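Local coordinates for nitrogenase molybdenum-iron protein alpha chain (Clostridium pasteurianum, PDB 4WES) that forms part of the nitrogenase component that reduces dinitrogen to ammonium, carrying a molybdenum-iron-sulfur cofactor and sharing an [8Fe-7S] cluster with the beta chain, at residues Arg51-Ala54 with Tyr55-Cys58; Cys79-Tyr82 with Thr83-Gly86; Gly185-Ile188 with Ala189-Val193. All coordinates share one frame; numbering follows the deposited sequence.

In the fold
In chain order the contacts lie at the start of helix 54-63, the end of helix 77-81, which follows strand 69-74 of a parallel sheet, and the middle of helix 182-196. The centre of contact 1 lies about 12 Å from those of both others, while contacts 2 and 3, about 19 Å apart between centres, do not touch. Contacts 1 and 2 grip the [8Fe-7S] cluster through Cys53 and Cys79, and Tyr55 joins them by a hydrogen bond to Cys79 O. Contact 3 packs on contact 1 through Gly185 and Ala189, and its His186 meets the molybdenum cofactor. With Cys53 on the first cluster and Gly57 about 5 Å from the cofactor (nearest atoms), contact 1 lies between them.

Contact 1 (Arg51-Ala54 with Tyr55-Cys58); sequences RGCA and YAGC. With CLF (Fe(8)-S(7) cluster), chain H.
At Cys53 the chain turns into helix 54-63, and the carbonyls of Cys53 and Ala54 begin its pattern of backbone bonds. Gly57 N donates to Cys53 O over 3.2 Å, and Cys58 N donates to Ala54 O at 3.0 Å. Cys53 occupies the N-cap. Its chi1 of 67° sets SG between the backbone N and the carbonyl carbon, which swings the sulfur over the first turn, where Ala56 N reaches SG at 3.5 Å with a nearly straight N-H (160°). The same SG binds iron FE3 of the [8Fe-7S] cluster at 2.3 Å, so one atom serves as both metal ligand and helix cap. The donated N-H and the positive end of the helix would probably ease the negative charge on the sulfur. Tyr55 sets its CB 3.5 Å from cluster sulfide S3A and has Cys53 SG near its ring edge. The ring then leads away from the capping turn, and its hydroxyl is hydrogen-bonded to Cys79 O and Thr73 OG1. Small residues suit the tight turn: Ala56 CB lies 4.1 Å from Cys53 SG while also touching homocitrate, and Ala54 rests on Ala184 of helix 182-196. Gly52 O accepts from Gln46 of the beta chain, and Tyr51 of that chain packs on Tyr55 and Ala56. A cysteine capping a helix at the alpha-beta interface is thus part of the P-cluster site of the nitrogenase molybdenum-iron protein.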
loop_
_atom_site.group_PDB
_atom_site.type_symbol
_atom_site.label_atom_id
_atom_site.label_comp_id
_atom_site.label_asym_id
_atom_site.label_seq_id
_atom_site.Cartn_x
_atom_site.Cartn_y
_atom_site.Cartn_z
ATOM N N ARG A 51 -29.725 -14.184 -15.682
ATOM C CA ARG A 51 -30.055 -15.432 -14.954
ATOM C C ARG A 51 -28.897 -16.345 -14.697
ATOM O O ARG A 51 -27.935 -16.427 -15.471
ATOM C CB ARG A 51 -31.084 -16.232 -15.753
ATOM C CG ARG A 51 -32.482 -15.650 -15.716
ATOM C CD ARG A 51 -33.379 -16.403 -16.657
ATOM N NE ARG A 51 -34.774 -16.175 -16.386
ATOM C CZ ARG A 51 -35.764 -16.838 -16.939
ATOM N NH1 ARG A 51 -35.536 -17.701 -17.911
ATOM N NH2 ARG A 51 -37.005 -16.636 -16.528
ATOM N N GLY A 52 -29.040 -17.096 -13.590
ATOM C CA GLY A 52 -28.168 -18.220 -13.284
ATOM C C GLY A 52 -28.887 -19.539 -13.400
ATOM O O GLY A 52 -29.867 -19.664 -14.122
ATOM N N CYS A 53 -28.374 -20.522 -12.664
ATOM C CA CYS A 53 -28.781 -21.904 -12.834
ATOM C C CYS A 53 -29.404 -22.499 -11.575
ATOM O O CYS A 53 -29.411 -21.905 -10.486
ATOM C CB CYS A 53 -27.603 -22.772 -13.251
ATOM S SG CYS A 53 -26.352 -22.921 -11.942
ATOM N N ALA A 54 -29.927 -23.723 -11.703
ATOM C CA ALA A 54 -30.580 -24.382 -10.564
ATOM C C ALA A 54 -29.617 -24.702 -9.428
ATOM O O ALA A 54 -30.014 -24.697 -8.274
ATOM C CB ALA A 54 -31.267 -25.654 -11.027
ATOM N N TYR A 55 -28.354 -24.969 -9.737
ATOM C CA TYR A 55 -27.367 -25.231 -8.720
ATOM C C TYR A 55 -27.128 -23.985 -7.876
ATOM O O TYR A 55 -27.059 -24.043 -6.647
ATOM C CB TYR A 55 -26.057 -25.732 -9.343
ATOM C CG TYR A 55 -24.861 -25.571 -8.455
ATOM C CD1 TYR A 55 -24.071 -24.442 -8.517
ATOM C CD2 TYR A 55 -24.530 -26.538 -7.504
ATOM C CE1 TYR A 55 -23.000 -24.267 -7.700
ATOM C CE2 TYR A 55 -23.455 -26.365 -6.671
ATOM C CZ TYR A 55 -22.666 -25.240 -6.750
ATOM O OH TYR A 55 -21.577 -25.097 -5.939
ATOM N N ALA A 56 -27.076 -22.805 -8.517
ATOM C CA ALA A 56 -26.974 -21.558 -7.775
ATOM C C ALA A 56 -28.143 -21.421 -6.817
ATOM O O ALA A 56 -27.974 -21.109 -5.643
ATOM C CB ALA A 56 -26.910 -20.381 -8.752
ATOM N N GLY A 57 -29.370 -21.655 -7.316
ATOM C CA GLY A 57 -30.543 -21.490 -6.478
ATOM C C GLY A 57 -30.605 -22.442 -5.298
ATOM O O GLY A 57 -31.129 -22.111 -4.227
ATOM N N CYS A 58 -30.066 -23.632 -5.467
ATOM C CA CYS A 58 -30.104 -24.667 -4.407
ATOM C C CYS A 58 -28.914 -24.556 -3.453
ATOM O O CYS A 58 -29.088 -24.318 -2.250
ATOM C CB CYS A 58 -30.117 -26.031 -5.091
ATOM S SG CYS A 58 -30.317 -27.407 -3.917
HETATM FE FE1 CLF H . -23.690 -26.071 -14.528
HETATM FE FE2 CLF H . -22.543 -23.855 -14.639
HETATM FE FE3 CLF H . -24.569 -24.097 -12.775
HETATM FE FE4 CLF H . -22.182 -25.355 -12.507
HETATM S S1 CLF H . -21.308 -26.004 -14.633
HETATM S S2A CLF H . -24.781 -24.085 -15.085
HETATM S S4A CLF H . -22.537 -23.105 -12.457
HETATM S S3A CLF H . -24.256 -26.356 -12.283
HETATM FE FE5 CLF H . -18.737 -25.187 -12.449
HETATM FE FE6 CLF H . -17.985 -26.878 -15.557
HETATM FE FE7 CLF H . -17.230 -24.412 -14.603
HETATM FE FE8 CLF H . -19.810 -24.329 -15.362
HETATM S S2B CLF H . -17.191 -26.406 -13.458
HETATM S S3B CLF H . -18.064 -24.877 -16.713
HETATM S S4B CLF H . -18.892 -23.191 -13.564
#

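Contact 2 (Cys79-Tyr82 with Thr83-Gly86). With CLF (Fe(8)-S(7) cluster), chain H.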
loop_
_atom_site.group_PDB
_atom_site.type_symbol
_atom_site.label_atom_id
_atom_site.label_comp_id
_atom_site.label_asym_id
_atom_site.label_seq_id
_atom_site.Cartn_x
_atom_site.Cartn_y
_atom_site.Cartn_z
ATOM N N CYS A 79 -18.159 -24.591 -10.337
ATOM C CA CYS A 79 -19.387 -24.546 -9.510
ATOM C C CYS A 79 -19.114 -24.270 -8.051
ATOM O O CYS A 79 -19.872 -23.587 -7.372
ATOM C CB CYS A 79 -20.168 -25.837 -9.691
ATOM S SG CYS A 79 -20.401 -26.390 -11.390
ATOM N N SER A 80 -18.026 -24.866 -7.534
ATOM C CA SER A 80 -17.626 -24.603 -6.143
ATOM C C SER A 80 -17.012 -23.205 -5.984
ATOM O O SER A 80 -17.454 -22.421 -5.154
ATOM C CB SER A 80 -16.623 -25.685 -5.737
ATOM O OG SER A 80 -16.214 -25.508 -4.382
ATOM N N PHE A 81 -15.982 -22.901 -6.780
ATOM C CA PHE A 81 -15.261 -21.627 -6.687
ATOM C C PHE A 81 -16.202 -20.437 -6.759
ATOM O O PHE A 81 -16.020 -19.460 -6.025
ATOM C CB PHE A 81 -14.236 -21.539 -7.825
ATOM C CG PHE A 81 -13.437 -20.276 -7.810
ATOM C CD1 PHE A 81 -12.266 -20.159 -7.082
ATOM C CD2 PHE A 81 -13.859 -19.178 -8.538
ATOM C CE1 PHE A 81 -11.518 -18.994 -7.062
ATOM C CE2 PHE A 81 -13.134 -18.018 -8.518
ATOM C CZ PHE A 81 -11.972 -17.909 -7.796
ATOM N N TYR A 82 -17.215 -20.491 -7.614
ATOM C CA TYR A 82 -18.106 -19.358 -7.811
ATOM C C TYR A 82 -19.164 -19.215 -6.705
ATOM O O TYR A 82 -19.932 -18.247 -6.728
ATOM C CB TYR A 82 -18.711 -19.402 -9.221
ATOM C CG TYR A 82 -17.640 -19.213 -10.256
ATOM C CD1 TYR A 82 -16.906 -18.036 -10.313
ATOM C CD2 TYR A 82 -17.350 -20.200 -11.189
ATOM C CE1 TYR A 82 -15.883 -17.854 -11.238
ATOM C CE2 TYR A 82 -16.319 -20.023 -12.101
ATOM C CZ TYR A 82 -15.604 -18.852 -12.138
ATOM O OH TYR A 82 -14.591 -18.630 -13.056
ATOM N N THR A 83 -19.108 -20.100 -5.692
ATOM C CA THR A 83 -19.919 -19.962 -4.488
ATOM C C THR A 83 -19.067 -19.612 -3.280
ATOM O O THR A 83 -19.551 -19.649 -2.136
ATOM C CB THR A 83 -20.795 -21.186 -4.230
ATOM O OG1 THR A 83 -19.987 -22.347 -3.956
ATOM C CG2 THR A 83 -21.727 -21.440 -5.399
ATOM N N TRP A 84 -17.825 -19.211 -3.491
ATOM C CA TRP A 84 -16.892 -18.876 -2.427
ATOM C C TRP A 84 -16.997 -17.401 -2.021
ATOM O O TRP A 84 -16.175 -16.549 -2.391
ATOM C CB TRP A 84 -15.467 -19.275 -2.832
ATOM C CG TRP A 84 -14.455 -19.381 -1.757
ATOM C CD1 TRP A 84 -14.622 -19.231 -0.413
ATOM C CD2 TRP A 84 -13.073 -19.669 -1.949
ATOM N NE1 TRP A 84 -13.436 -19.426 0.261
ATOM C CE2 TRP A 84 -12.466 -19.656 -0.685
ATOM C CE3 TRP A 84 -12.284 -19.866 -3.074
ATOM C CZ2 TRP A 84 -11.103 -19.870 -0.518
ATOM C CZ3 TRP A 84 -10.928 -20.101 -2.912
ATOM C CH2 TRP A 84 -10.357 -20.097 -1.640
ATOM N N GLY A 85 -18.014 -17.091 -1.238
ATOM C CA GLY A 85 -18.124 -15.783 -0.615
ATOM C C GLY A 85 -18.750 -14.662 -1.417
ATOM O O GLY A 85 -18.929 -13.581 -0.878
ATOM N N GLY A 86 -19.111 -14.919 -2.672
ATOM C CA GLY A 86 -19.695 -13.859 -3.473
ATOM C C GLY A 86 -21.085 -13.461 -3.046
ATOM O O GLY A 86 -21.513 -12.336 -3.272
HETATM FE FE1 CLF H . -23.690 -26.071 -14.528
HETATM FE FE2 CLF H . -22.543 -23.855 -14.639
HETATM FE FE3 CLF H . -24.569 -24.097 -12.775
HETATM FE FE4 CLF H . -22.182 -25.355 -12.507
HETATM S S1 CLF H . -21.308 -26.004 -14.633
HETATM S S2A CLF H . -24.781 -24.085 -15.085
HETATM S S4A CLF H . -22.537 -23.105 -12.457
HETATM S S3A CLF H . -24.256 -26.356 -12.283
HETATM FE FE5 CLF H . -18.737 -25.187 -12.449
HETATM FE FE6 CLF H . -17.985 -26.878 -15.557
HETATM FE FE7 CLF H . -17.230 -24.412 -14.603
HETATM FE FE8 CLF H . -19.810 -24.329 -15.362
HETATM S S2B CLF H . -17.191 -26.406 -13.458
HETATM S S3B CLF H . -18.064 -24.877 -16.713
HETATM S S4B CLF H . -18.892 -23.191 -13.564
HETATM O O HOH W 1 -18.402 -16.369 -5.026
#
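Helix 77-81, which carries a bridging cysteine of the [8Fe-7S] cluster, ends where Ser80 and Phe81 hand the chain to Thr83 and Trp84 through a type I beta turn from Phe81 to Trp84. Ser80 O takes two bonds from Thr83: from its backbone N at 2.9 Å, with this donor well above the carbonyl plane, and from OG1 at 2.8 Å, closer to that plane. A chi1 of 65° tucks Thr83 OG1 back over the helix end and sends CG2 to within 3.5 Å of Cys79 O. Threonine suits the place because it closes the last turn with its hydroxyl and packs with its methyl; OG1 is also bonded to Lys59. Trp84 N donates to Phe81 O at 3.1 Å, completing the turn. Beside it the Phe81 ring presents CD1 to the edge of the indole, 4.0 Å from Trp84 CE3, while Trp84 NE1 is held by Glu103 O and the indole stacks on Tyr394 of the beta chain. The Tyr82 ring turns an edge toward cluster sulfide S4B. On the cluster side Cys79 SG binds irons FE4 and FE5, each at 2.3 Å. Cys79 N is also 2.3 Å from FE5, a separation that would fit amide ligation as in the oxidised P-cluster; if so, the helix backbone as well as the thiolate would be tied to the cluster.

Contact 3 (Gly185-Ile188 with Ala189-Val193). With ICS (iron-sulfur-molybdenum cluster with interstitial carbon), chain F.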
loop_
_atom_site.group_PDB
_atom_site.type_symbol
_atom_site.label_atom_id
_atom_site.label_comp_id
_atom_site.label_asym_id
_atom_site.label_seq_id
_atom_site.Cartn_x
_atom_site.Cartn_y
_atom_site.Cartn_z
ATOM N N GLY A 185 -33.810 -24.456 -8.473
ATOM C CA GLY A 185 -32.972 -24.807 -7.339
ATOM C C GLY A 185 -33.614 -24.522 -5.987
ATOM O O GLY A 185 -33.442 -25.284 -5.048
ATOM N N HIS A 186 -34.367 -23.431 -5.889
ATOM C CA HIS A 186 -35.106 -23.181 -4.667
ATOM C C HIS A 186 -36.049 -24.340 -4.388
ATOM O O HIS A 186 -36.144 -24.847 -3.261
ATOM C CB HIS A 186 -36.005 -21.952 -4.766
ATOM C CG HIS A 186 -35.327 -20.668 -5.108
ATOM N ND1 HIS A 186 -36.035 -19.637 -5.696
ATOM C CD2 HIS A 186 -34.052 -20.249 -4.951
ATOM C CE1 HIS A 186 -35.209 -18.622 -5.847
ATOM N NE2 HIS A 186 -34.008 -18.966 -5.432
ATOM N N HIS A 187 -36.781 -24.744 -5.429
ATOM C CA HIS A 187 -37.811 -25.776 -5.249
ATOM C C HIS A 187 -37.148 -27.099 -4.821
ATOM O O HIS A 187 -37.604 -27.782 -3.904
ATOM C CB HIS A 187 -38.586 -25.913 -6.543
ATOM C CG HIS A 187 -39.856 -26.686 -6.420
ATOM N ND1 HIS A 187 -40.838 -26.608 -7.370
ATOM C CD2 HIS A 187 -40.327 -27.499 -5.458
ATOM C CE1 HIS A 187 -41.865 -27.358 -7.021
ATOM N NE2 HIS A 187 -41.571 -27.915 -5.864
ATOM N N ILE A 188 -36.065 -27.455 -5.499
ATOM C CA ILE A 188 -35.329 -28.672 -5.196
ATOM C C ILE A 188 -34.810 -28.621 -3.757
ATOM O O ILE A 188 -34.906 -29.621 -3.003
ATOM C CB ILE A 188 -34.181 -28.850 -6.218
ATOM C CG1 ILE A 188 -34.765 -29.181 -7.600
ATOM C CG2 ILE A 188 -33.215 -29.958 -5.786
ATOM C CD1 ILE A 188 -33.823 -28.932 -8.766
ATOM N N ALA A 189 -34.274 -27.494 -3.310
ATOM C CA ALA A 189 -33.818 -27.377 -1.946
ATOM C C ALA A 189 -34.975 -27.532 -0.974
ATOM O O ALA A 189 -34.857 -28.232 0.051
ATOM C CB ALA A 189 -33.112 -26.050 -1.718
ATOM N N ASN A 190 -36.078 -26.837 -1.239
ATOM C CA ASN A 190 -37.203 -26.866 -0.312
ATOM C C ASN A 190 -37.734 -28.274 -0.104
ATOM O O ASN A 190 -38.135 -28.630 0.999
ATOM C CB ASN A 190 -38.369 -25.979 -0.793
ATOM C CG ASN A 190 -38.241 -24.485 -0.424
ATOM O OD1 ASN A 190 -39.159 -23.937 0.159
ATOM N ND2 ASN A 190 -37.122 -23.856 -0.762
ATOM N N ASN A 191 -37.772 -29.068 -1.165
ATOM C CA ASN A 191 -38.345 -30.409 -1.064
ATOM C C ASN A 191 -37.587 -31.224 -0.030
ATOM O O ASN A 191 -38.181 -31.858 0.850
ATOM C CB ASN A 191 -38.316 -31.120 -2.395
ATOM C CG ASN A 191 -39.328 -30.598 -3.369
ATOM O OD1 ASN A 191 -40.267 -29.869 -3.010
ATOM N ND2 ASN A 191 -39.149 -30.980 -4.641
ATOM N N THR A 192 -36.268 -31.243 -0.130
ATOM C CA THR A 192 -35.449 -32.060 0.769
ATOM C C THR A 192 -35.370 -31.462 2.165
ATOM O O THR A 192 -35.405 -32.183 3.171
ATOM C CB THR A 192 -34.068 -32.306 0.139
ATOM O OG1 THR A 192 -34.244 -33.155 -0.995
ATOM C CG2 THR A 192 -33.075 -32.865 1.118
ATOM N N VAL A 193 -35.299 -30.137 2.279
ATOM C CA VAL A 193 -35.332 -29.534 3.609
ATOM C C VAL A 193 -36.635 -29.911 4.329
ATOM O O VAL A 193 -36.617 -30.277 5.518
ATOM C CB VAL A 193 -35.175 -27.995 3.501
ATOM C CG1 VAL A 193 -35.463 -27.331 4.840
ATOM C CG2 VAL A 193 -33.772 -27.633 3.041
HETATM FE FE1 ICS F . -35.168 -14.596 -2.578
HETATM MO MO1 ICS F . -29.307 -12.532 -5.706
HETATM FE FE2 ICS F . -33.308 -15.274 -4.353
HETATM FE FE3 ICS F . -32.619 -13.913 -2.157
HETATM FE FE4 ICS F . -34.067 -12.748 -4.057
HETATM FE FE5 ICS F . -31.904 -11.990 -5.246
HETATM FE FE6 ICS F . -31.126 -14.493 -5.480
HETATM FE FE7 ICS F . -30.465 -13.142 -3.371
HETATM C CX ICS F . -32.298 -13.572 -4.111
HETATM S S1A ICS F . -35.356 -14.468 -4.871
HETATM S S1B ICS F . -31.118 -12.980 -7.116
HETATM S S2A ICS F . -33.470 -16.039 -2.221
HETATM S S2B ICS F . -32.085 -16.427 -5.811
HETATM S S3A ICS F . -33.869 -10.883 -5.265
HETATM S S3B ICS F . -29.137 -14.564 -4.490
HETATM S S4A ICS F . -34.404 -12.562 -1.795
HETATM S S4B ICS F . -30.206 -11.065 -4.117
HETATM S S5A ICS F . -30.655 -13.451 -1.197
HETATM O O HOH W 2 -42.780 -29.635 -4.031
HETATM O O HOH W 3 -34.646 -32.260 -3.471
#
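With chi1 at -84°, Asn190 places CG beside its own backbone N, and the amide folds back along helix 182-196 onto His186. Asn190 ND2 donates to His186 O at 2.9 Å, a bent bond arriving from above the carbonyl plane, while Asn190 N donates to the same oxygen. One residue on, His187 has CG anti to its backbone N (chi1 -167°), which brings its imidazole next to the amide of Asn191. Asn191 OD1 lies near the plane of that ring at its edge, 3.4 Å from His187 CD2, and ring and amide planes stand 71° apart. A water in the ring plane spans the pair, 2.8 Å from His187 NE2 and donating to Asn191 OD1 over 2.7 Å. Asn191 ND2 is bonded to Pro394 O, which fixes the turn of the amide. Another water donates to Ile188 O at 2.7 Å and is bonded to Thr192 OG1, bridging the two one turn apart. Asn190 suits its place with a donor for His186 O and Ser265 O and an acceptor for Ile269 N, His187 with a flat ring that stacks on Tyr268 and an edge nitrogen for the water. His186 directs its ring edge at the molybdenum cofactor, with NE2 3.2 Å from sulfide S2B. Small Ala189 packs on Cys58 and Val62, so helix 182-196 sets one face against helix 263-277 and the adjoining one against helix 54-63.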